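Local atomic coordinates of substrate binding periplasmic protein (Ralstonia solanacearum, PDB entry 3LOP), a protein that probably captures leucine or related amino acids in the periplasm as the substrate-binding component of a transport system, and holds a leucine in this crystal. Residues A240-V245 and G346-N351; S249-M254 and H341-G346. All coordinates share one frame; numbering follows the deposited sequence.

Contact 1: residues A240-V245 and G346-N351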
# COMPACT_ATOMS: atom_id res chain seq x y z
N ALA A 240 14.05 -11.60 -4.42
CA ALA A 240 14.13 -12.98 -3.94
C ALA A 240 14.43 -13.99 -5.04
O ALA A 240 14.92 -15.09 -4.76
CB ALA A 240 12.83 -13.36 -3.24
N GLY A 241 14.15 -13.62 -6.29
CA GLY A 241 14.39 -14.52 -7.40
C GLY A 241 13.14 -15.30 -7.75
O GLY A 241 12.44 -15.81 -6.87
N LEU A 242 12.86 -15.40 -9.04
CA LEU A 242 11.68 -16.12 -9.52
C LEU A 242 11.63 -17.58 -9.05
O LEU A 242 10.55 -18.11 -8.81
CB LEU A 242 11.61 -16.05 -11.05
CG LEU A 242 10.31 -16.53 -11.69
CD1 LEU A 242 9.12 -15.77 -11.11
CD2 LEU A 242 10.40 -16.34 -13.19
N ASP A 243 12.79 -18.22 -8.94
CA ASP A 243 12.80 -19.62 -8.49
C ASP A 243 12.12 -19.79 -7.14
O ASP A 243 11.48 -20.81 -6.88
CB ASP A 243 14.23 -20.16 -8.40
CG ASP A 243 14.86 -20.41 -9.76
OD1 ASP A 243 14.13 -20.44 -10.77
OD2 ASP A 243 16.09 -20.60 -9.81
N ALA A 244 12.27 -18.79 -6.27
CA ALA A 244 11.67 -18.86 -4.94
C ALA A 244 10.28 -18.24 -4.90
O ALA A 244 9.46 -18.61 -4.06
CB ALA A 244 12.58 -18.16 -3.92
N VAL A 245 10.02 -17.33 -5.83
CA VAL A 245 8.75 -16.61 -5.85
C VAL A 245 7.62 -17.14 -6.73
O VAL A 245 6.46 -16.89 -6.44
CB VAL A 245 9.01 -15.11 -6.20
CG1 VAL A 245 7.70 -14.34 -6.24
CG2 VAL A 245 9.93 -14.50 -5.15
N GLY A 346 -4.84 -13.18 -6.74
CA GLY A 346 -3.92 -13.29 -7.85
C GLY A 346 -2.77 -14.21 -7.51
O GLY A 346 -2.62 -14.63 -6.36
N VAL A 347 -1.94 -14.51 -8.51
CA VAL A 347 -0.80 -15.40 -8.31
C VAL A 347 0.34 -15.03 -9.25
O VAL A 347 0.12 -14.49 -10.33
CB VAL A 347 -1.21 -16.87 -8.57
CG1 VAL A 347 -1.63 -17.05 -10.03
CG2 VAL A 347 -0.05 -17.80 -8.23
N VAL A 348 1.57 -15.32 -8.83
CA VAL A 348 2.72 -15.05 -9.67
C VAL A 348 2.94 -16.31 -10.50
O VAL A 348 3.19 -17.39 -9.96
CB VAL A 348 3.98 -14.76 -8.82
CG1 VAL A 348 5.20 -14.62 -9.72
CG2 VAL A 348 3.77 -13.48 -8.02
N GLY A 349 2.82 -16.16 -11.82
CA GLY A 349 3.00 -17.28 -12.73
C GLY A 349 4.41 -17.82 -12.82
O GLY A 349 5.35 -17.23 -12.29
N PRO A 350 4.61 -18.96 -13.52
CA PRO A 350 5.92 -19.59 -13.68
C PRO A 350 7.03 -18.66 -14.17
O PRO A 350 8.19 -18.85 -13.80
CB PRO A 350 5.64 -20.71 -14.67
CG PRO A 350 4.24 -21.09 -14.34
CD PRO A 350 3.57 -19.74 -14.20
N ASN A 351 6.68 -17.68 -14.99
CA ASN A 351 7.68 -16.75 -15.50
C ASN A 351 7.58 -15.36 -14.88
O ASN A 351 8.20 -14.41 -15.35
CB ASN A 351 7.56 -16.66 -17.03
CG ASN A 351 7.65 -18.02 -17.69
OD1 ASN A 351 8.56 -18.81 -17.40
ND2 ASN A 351 6.71 -18.31 -18.58
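Leu242, on the short helix 242-245, points at the end of strand 344-348 and the residues that follow it, its CA 7.2 Å from that of Asn351, while Val245 near the helix end touches through CG1 and its carbonyl O. No hydrogen bond joins the two segments; a short helix packs by apolar contacts on the end of a strand, in the lobe of the periplasmic binding protein fold that carries the parallel sheet with strands 199-203 and 224-227. Leu242 does most of the touching. Its CG lies anti to the backbone N (chi1 -170°), and CD2 comes down on the backbone beyond the strand, 3.4 Å from Pro350 O. The other methyl, CD1, turns to the strand and meets Val348 CG1 at 4.3 Å. Val348 is thus shared: the same CG1 also packs against Val245 CG1, while its CB sits 4.0 Å from Val245 O. Pro350 and Asn351 offer main-chain atoms here rather than their side chains, whose CB atoms point away from the helix. Behind this layer, helix 233-240 covers Val245 and Val348 through Gln237, and helix 206-218 reaches Val245 through Val213. Arg246 ties the two sides together from just beyond the helix, with a salt bridge to Asp243 and a hydrogen bond from NE to Pro350 O. Gly241 caps the start of the helix and leaves the preceding one with positive phi (95°); Gly241 O accepts from both Ala244 N and Val245 N, each at 3.0 Å.

Contact 2: residues S249-M254 and H341-G346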
# COMPACT_ATOMS: atom_id res chain seq x y z
N SER A 249 1.06 -16.33 -3.77
CA SER A 249 -0.33 -15.89 -3.81
C SER A 249 -0.50 -14.51 -3.19
O SER A 249 0.17 -14.17 -2.22
CB SER A 249 -1.24 -16.88 -3.08
OG SER A 249 -1.36 -18.10 -3.80
N LEU A 250 -1.42 -13.73 -3.74
CA LEU A 250 -1.66 -12.39 -3.23
C LEU A 250 -3.08 -11.94 -3.46
O LEU A 250 -3.87 -12.62 -4.11
CB LEU A 250 -0.71 -11.39 -3.91
CG LEU A 250 -0.88 -11.29 -5.43
CD1 LEU A 250 -0.79 -9.84 -5.87
CD2 LEU A 250 0.16 -12.14 -6.13
N ALA A 251 -3.41 -10.77 -2.91
CA ALA A 251 -4.73 -10.20 -3.09
C ALA A 251 -4.54 -8.89 -3.84
O ALA A 251 -3.78 -8.02 -3.41
CB ALA A 251 -5.40 -9.95 -1.75
N LEU A 252 -5.20 -8.76 -4.99
CA LEU A 252 -5.11 -7.56 -5.80
C LEU A 252 -6.08 -6.51 -5.26
O LEU A 252 -7.28 -6.78 -5.15
CB LEU A 252 -5.48 -7.88 -7.25
CG LEU A 252 -4.62 -8.93 -7.98
CD1 LEU A 252 -5.35 -9.42 -9.23
CD2 LEU A 252 -3.29 -8.32 -8.33
N VAL A 253 -5.56 -5.34 -4.90
CA VAL A 253 -6.40 -4.25 -4.39
C VAL A 253 -6.22 -2.99 -5.23
O VAL A 253 -6.78 -1.94 -4.94
CB VAL A 253 -6.09 -3.94 -2.91
CG1 VAL A 253 -6.38 -5.17 -2.05
CG2 VAL A 253 -4.64 -3.51 -2.75
N MSE A 254 -5.43 -3.13 -6.29
CA MSE A 254 -5.14 -2.05 -7.23
C MSE A 254 -5.15 -2.62 -8.64
O MSE A 254 -5.05 -3.83 -8.83
CB MSE A 254 -3.75 -1.47 -6.96
CG MSE A 254 -3.65 -0.49 -5.80
SE MSE A 254 -4.46 1.20 -6.24
CE MSE A 254 -5.46 1.47 -4.61
N HIS A 341 -13.91 -0.80 -3.10
CA HIS A 341 -14.41 -2.10 -2.67
C HIS A 341 -13.80 -3.21 -3.53
O HIS A 341 -14.18 -4.37 -3.41
CB HIS A 341 -15.94 -2.14 -2.75
CG HIS A 341 -16.48 -1.81 -4.11
ND1 HIS A 341 -16.09 -2.48 -5.25
CD2 HIS A 341 -17.40 -0.90 -4.51
CE1 HIS A 341 -16.74 -2.00 -6.29
NE2 HIS A 341 -17.55 -1.04 -5.87
N TYR A 342 -12.86 -2.84 -4.39
CA TYR A 342 -12.22 -3.81 -5.28
C TYR A 342 -11.18 -4.70 -4.62
O TYR A 342 -10.26 -4.22 -3.95
CB TYR A 342 -11.55 -3.10 -6.46
CG TYR A 342 -10.73 -4.04 -7.31
CD1 TYR A 342 -11.33 -4.96 -8.17
CD2 TYR A 342 -9.33 -4.05 -7.22
CE1 TYR A 342 -10.58 -5.87 -8.90
CE2 TYR A 342 -8.57 -4.96 -7.95
CZ TYR A 342 -9.20 -5.86 -8.79
OH TYR A 342 -8.44 -6.77 -9.50
N ILE A 343 -11.32 -6.00 -4.82
CA ILE A 343 -10.35 -6.96 -4.31
C ILE A 343 -10.55 -8.31 -4.98
O ILE A 343 -11.65 -8.85 -5.04
CB ILE A 343 -10.43 -7.12 -2.77
CG1 ILE A 343 -9.38 -8.14 -2.33
CG2 ILE A 343 -11.83 -7.56 -2.35
CD1 ILE A 343 -9.22 -8.25 -0.83
N GLU A 344 -9.46 -8.83 -5.53
CA GLU A 344 -9.48 -10.12 -6.20
C GLU A 344 -8.20 -10.84 -5.82
O GLU A 344 -7.24 -10.22 -5.36
CB GLU A 344 -9.53 -9.95 -7.73
CG GLU A 344 -10.77 -9.22 -8.24
CD GLU A 344 -10.81 -9.13 -9.76
OE1 GLU A 344 -9.80 -8.70 -10.36
OE2 GLU A 344 -11.86 -9.47 -10.35
N LEU A 345 -8.18 -12.15 -6.00
CA LEU A 345 -6.99 -12.91 -5.68
C LEU A 345 -6.14 -13.02 -6.94
O LEU A 345 -6.65 -12.94 -8.06
CB LEU A 345 -7.35 -14.30 -5.16
CG LEU A 345 -8.08 -14.32 -3.81
CD1 LEU A 345 -8.40 -15.76 -3.43
CD2 LEU A 345 -7.21 -13.67 -2.74
N GLY A 346 -4.84 -13.18 -6.74
CA GLY A 346 -3.92 -13.29 -7.85
C GLY A 346 -2.77 -14.21 -7.51
O GLY A 346 -2.62 -14.63 -6.36
O HOH W 1 -3.61 -17.05 -5.31
O HOH W 2 -9.21 -1.82 -3.57
O HOH W 3 -6.17 -5.89 -10.41
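Leu250 to Leu252 pair with Glu344 to Gly346 as antiparallel beta strands of this periplasmic binding protein fold, in a sheet where 344-348 lies between 249-252 and 354-356; the backbone of Ser249 links on to Leu225 of strand 224-227. Leu250-Gly346 and Leu252-Glu344 are hydrogen-bonded pairs, Ala251-Leu345 the non-hydrogen-bonded pair between them. Two reciprocal backbone bonds close the first pair; in the second, Glu344 N reaches Leu252 O at 3.0 Å and Leu252 N bonds to Glu344 O. Beyond the last pair, Ile343 CA makes a CH...O contact with Leu252 O at 3.2 Å.

On the face with Leu250 and Leu252, Gly346 has only hydrogen where a CB would crowd Leu252 CG, and Leu250 CD2 lies 3.7 Å from Gly346 O. The opposite face carries Ala251 CB against Leu345 CD2, at 4.3 Å, with Met132 of helix 125-138 touching both residues.

Tyr342 extends the contact past the strands. Its CG is anti to the backbone N (chi1 173°). The side chains of Tyr342 and Leu252 lie side by side, pointing the same way, and the ring presents its edge to the backbone of Val253 and Met254 beyond the strand, CD2 standing 3.8 Å from Val253 C. One water donates to both Val253 O and Tyr342 O. The ring hydroxyl is gripped twice: a second water, which also donates to Met254 O, gives it a hydrogen, and Tyr342 OH donates to Glu344 OE1 at 2.5 Å, meeting the carboxylate on its anti side, tilted 34° out of its plane.

Overall arrangement
Strand 344-348 runs through both contacts: contact 2 pairs its first half with strand 249-252, and contact 1 packs its end against helix 242-245, with Gly346 common to both. Helix and strand follow each other in the chain, and contact 2 is nested inside the loop closed by contact 1. Their centres are about 17 Å apart, yet they meet where Leu250 CD2 lies 4.0 Å from Val347 N and 4.3 Å from Val348 CG2. Contact 2 is the more central, about 12 Å from the centre of the chain against 20 Å for contact 1. Its Val253 and Met254 touch Lys122, a residue of the magnesium site, whose Ala106 and Tyr125 also line the leucine pocket.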